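Local coordinates for exopolygalacturonase (Yersinia enterocolitica, PDB 2UVF), which hydrolyses pectin-derived polygalacturonate from chain ends, probably releasing digalacturonate, as a family 28 glycoside hydrolase built on a parallel beta-helix, at residues N429-G434 against N456-T461. Residues are numbered along the deposited sequence; the frame is centred on the assembly and turned at random.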
loop_
_atom_site.group_PDB
_atom_site.type_symbol
_atom_site.label_atom_id
_atom_site.label_comp_id
_atom_site.label_asym_id
_atom_site.label_seq_id
_atom_site.Cartn_x
_atom_site.Cartn_y
_atom_site.Cartn_z
ATOM N N ASN A 429 -4.442 -8.772 -2.498
ATOM C CA ASN A 429 -4.703 -7.999 -1.269
ATOM C C ASN A 429 -6.161 -7.941 -1.038
ATOM O O ASN A 429 -6.966 -8.034 -1.996
ATOM C CB ASN A 429 -4.151 -6.564 -1.370
ATOM C CG ASN A 429 -2.672 -6.547 -1.605
ATOM O OD1 ASN A 429 -1.928 -6.884 -0.720
ATOM N ND2 ASN A 429 -2.237 -6.193 -2.825
ATOM N N TYR A 430 -6.505 -7.806 0.241
ATOM C CA TYR A 430 -7.882 -7.484 0.626
ATOM C C TYR A 430 -7.963 -6.056 1.189
ATOM O O TYR A 430 -7.385 -5.760 2.223
ATOM C CB TYR A 430 -8.363 -8.487 1.656
ATOM C CG TYR A 430 -9.820 -8.373 2.032
ATOM C CD1 TYR A 430 -10.804 -8.986 1.274
ATOM C CD2 TYR A 430 -10.208 -7.674 3.180
ATOM C CE1 TYR A 430 -12.153 -8.893 1.656
ATOM C CE2 TYR A 430 -11.515 -7.572 3.551
ATOM C CZ TYR A 430 -12.495 -8.183 2.797
ATOM O OH TYR A 430 -13.824 -8.092 3.210
ATOM N N PHE A 431 -8.671 -5.173 0.497
ATOM C CA PHE A 431 -8.847 -3.803 0.975
ATOM C C PHE A 431 -10.192 -3.722 1.669
ATOM O O PHE A 431 -11.202 -4.084 1.067
ATOM C CB PHE A 431 -8.777 -2.792 -0.184
ATOM C CG PHE A 431 -7.507 -2.872 -0.974
ATOM C CD1 PHE A 431 -6.435 -2.042 -0.677
ATOM C CD2 PHE A 431 -7.385 -3.775 -2.034
ATOM C CE1 PHE A 431 -5.239 -2.117 -1.408
ATOM C CE2 PHE A 431 -6.206 -3.858 -2.775
ATOM C CZ PHE A 431 -5.125 -3.024 -2.467
ATOM N N ARG A 432 -10.203 -3.344 2.941
ATOM C CA ARG A 432 -11.446 -3.055 3.624
ATOM C C ARG A 432 -11.635 -1.536 3.582
ATOM O O ARG A 432 -11.646 -0.968 2.518
ATOM C CB ARG A 432 -11.475 -3.638 5.045
ATOM C CG ARG A 432 -12.886 -3.867 5.595
ATOM C CD ARG A 432 -12.852 -4.599 6.933
ATOM N NE ARG A 432 -14.149 -4.599 7.593
ATOM C CZ ARG A 432 -14.655 -3.569 8.270
ATOM N NH1 ARG A 432 -15.859 -3.675 8.832
ATOM N NH2 ARG A 432 -13.972 -2.422 8.374
ATOM N N MET A 433 -11.761 -0.876 4.723
ATOM C CA MET A 433 -11.933 0.584 4.712
ATOM C C MET A 433 -10.645 1.324 4.407
ATOM O O MET A 433 -9.542 0.808 4.628
ATOM C CB MET A 433 -12.637 1.103 5.987
ATOM C CG MET A 433 -13.995 0.460 6.137
ATOM S SD MET A 433 -15.123 1.102 7.324
ATOM C CE MET A 433 -15.251 2.810 6.829
ATOM N N GLY A 434 -10.801 2.526 3.858
ATOM C CA GLY A 434 -9.668 3.373 3.497
ATOM C C GLY A 434 -10.122 4.322 2.415
ATOM O O GLY A 434 -11.180 4.132 1.848
ATOM N N ASN A 456 -7.185 -8.476 -6.759
ATOM C CA ASN A 456 -7.407 -7.895 -5.460
ATOM C C ASN A 456 -8.913 -7.879 -5.225
ATOM O O ASN A 456 -9.715 -7.859 -6.164
ATOM C CB ASN A 456 -6.871 -6.433 -5.364
ATOM C CG ASN A 456 -5.359 -6.313 -5.553
ATOM O OD1 ASN A 456 -4.572 -6.671 -4.681
ATOM N ND2 ASN A 456 -4.954 -5.771 -6.682
ATOM N N VAL A 457 -9.291 -7.860 -3.958
ATOM C CA VAL A 457 -10.689 -7.714 -3.564
ATOM C C VAL A 457 -10.832 -6.470 -2.667
ATOM O O VAL A 457 -10.004 -6.244 -1.786
ATOM C CB VAL A 457 -11.202 -9.028 -2.870
ATOM C CG1 VAL A 457 -12.275 -8.749 -1.885
ATOM C CG2 VAL A 457 -11.697 -9.999 -3.926
ATOM N N MET A 458 -11.863 -5.659 -2.921
ATOM C CA MET A 458 -12.137 -4.470 -2.109
ATOM C C MET A 458 -13.551 -4.542 -1.538
ATOM O O MET A 458 -14.514 -4.731 -2.283
ATOM C CB MET A 458 -12.015 -3.194 -2.943
ATOM C CG MET A 458 -10.648 -2.894 -3.480
ATOM S SD MET A 458 -10.144 -3.975 -4.836
ATOM C CE MET A 458 -8.700 -3.061 -5.334
ATOM N N TYR A 459 -13.661 -4.380 -0.224
ATOM C CA TYR A 459 -14.951 -4.388 0.452
ATOM C C TYR A 459 -15.022 -3.213 1.412
ATOM O O TYR A 459 -14.236 -3.153 2.332
ATOM C CB TYR A 459 -15.143 -5.731 1.190
ATOM C CG TYR A 459 -16.407 -5.785 2.004
ATOM C CD1 TYR A 459 -17.658 -5.658 1.401
ATOM C CD2 TYR A 459 -16.358 -5.960 3.380
ATOM C CE1 TYR A 459 -18.842 -5.685 2.174
ATOM C CE2 TYR A 459 -17.523 -6.009 4.152
ATOM C CZ TYR A 459 -18.748 -5.875 3.545
ATOM O OH TYR A 459 -19.882 -5.893 4.321
ATOM N N LEU A 460 -15.936 -2.271 1.158
ATOM C CA LEU A 460 -16.214 -1.068 1.998
ATOM C C LEU A 460 -15.236 0.095 1.815
ATOM O O LEU A 460 -15.392 1.173 2.442
ATOM C CB LEU A 460 -16.365 -1.387 3.504
ATOM C CG LEU A 460 -17.458 -2.368 3.948
ATOM C CD1 LEU A 460 -17.290 -2.646 5.440
ATOM C CD2 LEU A 460 -18.860 -1.899 3.633
ATOM N N THR A 461 -14.243 -0.117 0.946
ATOM C CA THR A 461 -13.228 0.910 0.627
ATOM C C THR A 461 -13.952 2.104 -0.005
ATOM O O THR A 461 -15.027 1.918 -0.554
ATOM C CB THR A 461 -12.174 0.336 -0.363
ATOM O OG1 THR A 461 -12.074 -1.082 -0.167
ATOM C CG2 THR A 461 -10.797 0.990 -0.164
HETATM O O HOH W 1 -13.834 2.870 3.567
#
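Two asparagines on successive coils of the parallel beta-helix form an asparagine-ladder rung: the amides of N429 and N456 lie side by side, planes 8° apart, and point the same way. Carbonyl OD1 of N456 takes two bonds in its own plane, from backbone N of N429 and from ND2 of N429, each 3.0 Å long. Both ND2 atoms also reach back along the solenoid, N429 ND2 to V393 O and N456 ND2 to L426 O. From there the strands run in parallel register, F431 N meeting V457 O at 2.9 Å and Y459 N meeting F431 O at 2.8 Å. On one face CE of M458 reaches CD2 of F431 at 3.6 Å, with the sulfur oblique to the ring, while the F398 ring of the preceding coil meets that of F431, planes about 10° apart. On the other face V457 CG1 sits 3.5 Å from CD1 of Y430, whose hydroxyl bonds E285. Past the strands, T461 turns OG1 onto R432 O at 2.7 Å, and a water joins G434 N to L460 O. Buried amides and carbonyls thus pay for one another coil to coil, and with N429 OD1 accepting from N396 N, both asparagine amides should have little freedom to flip.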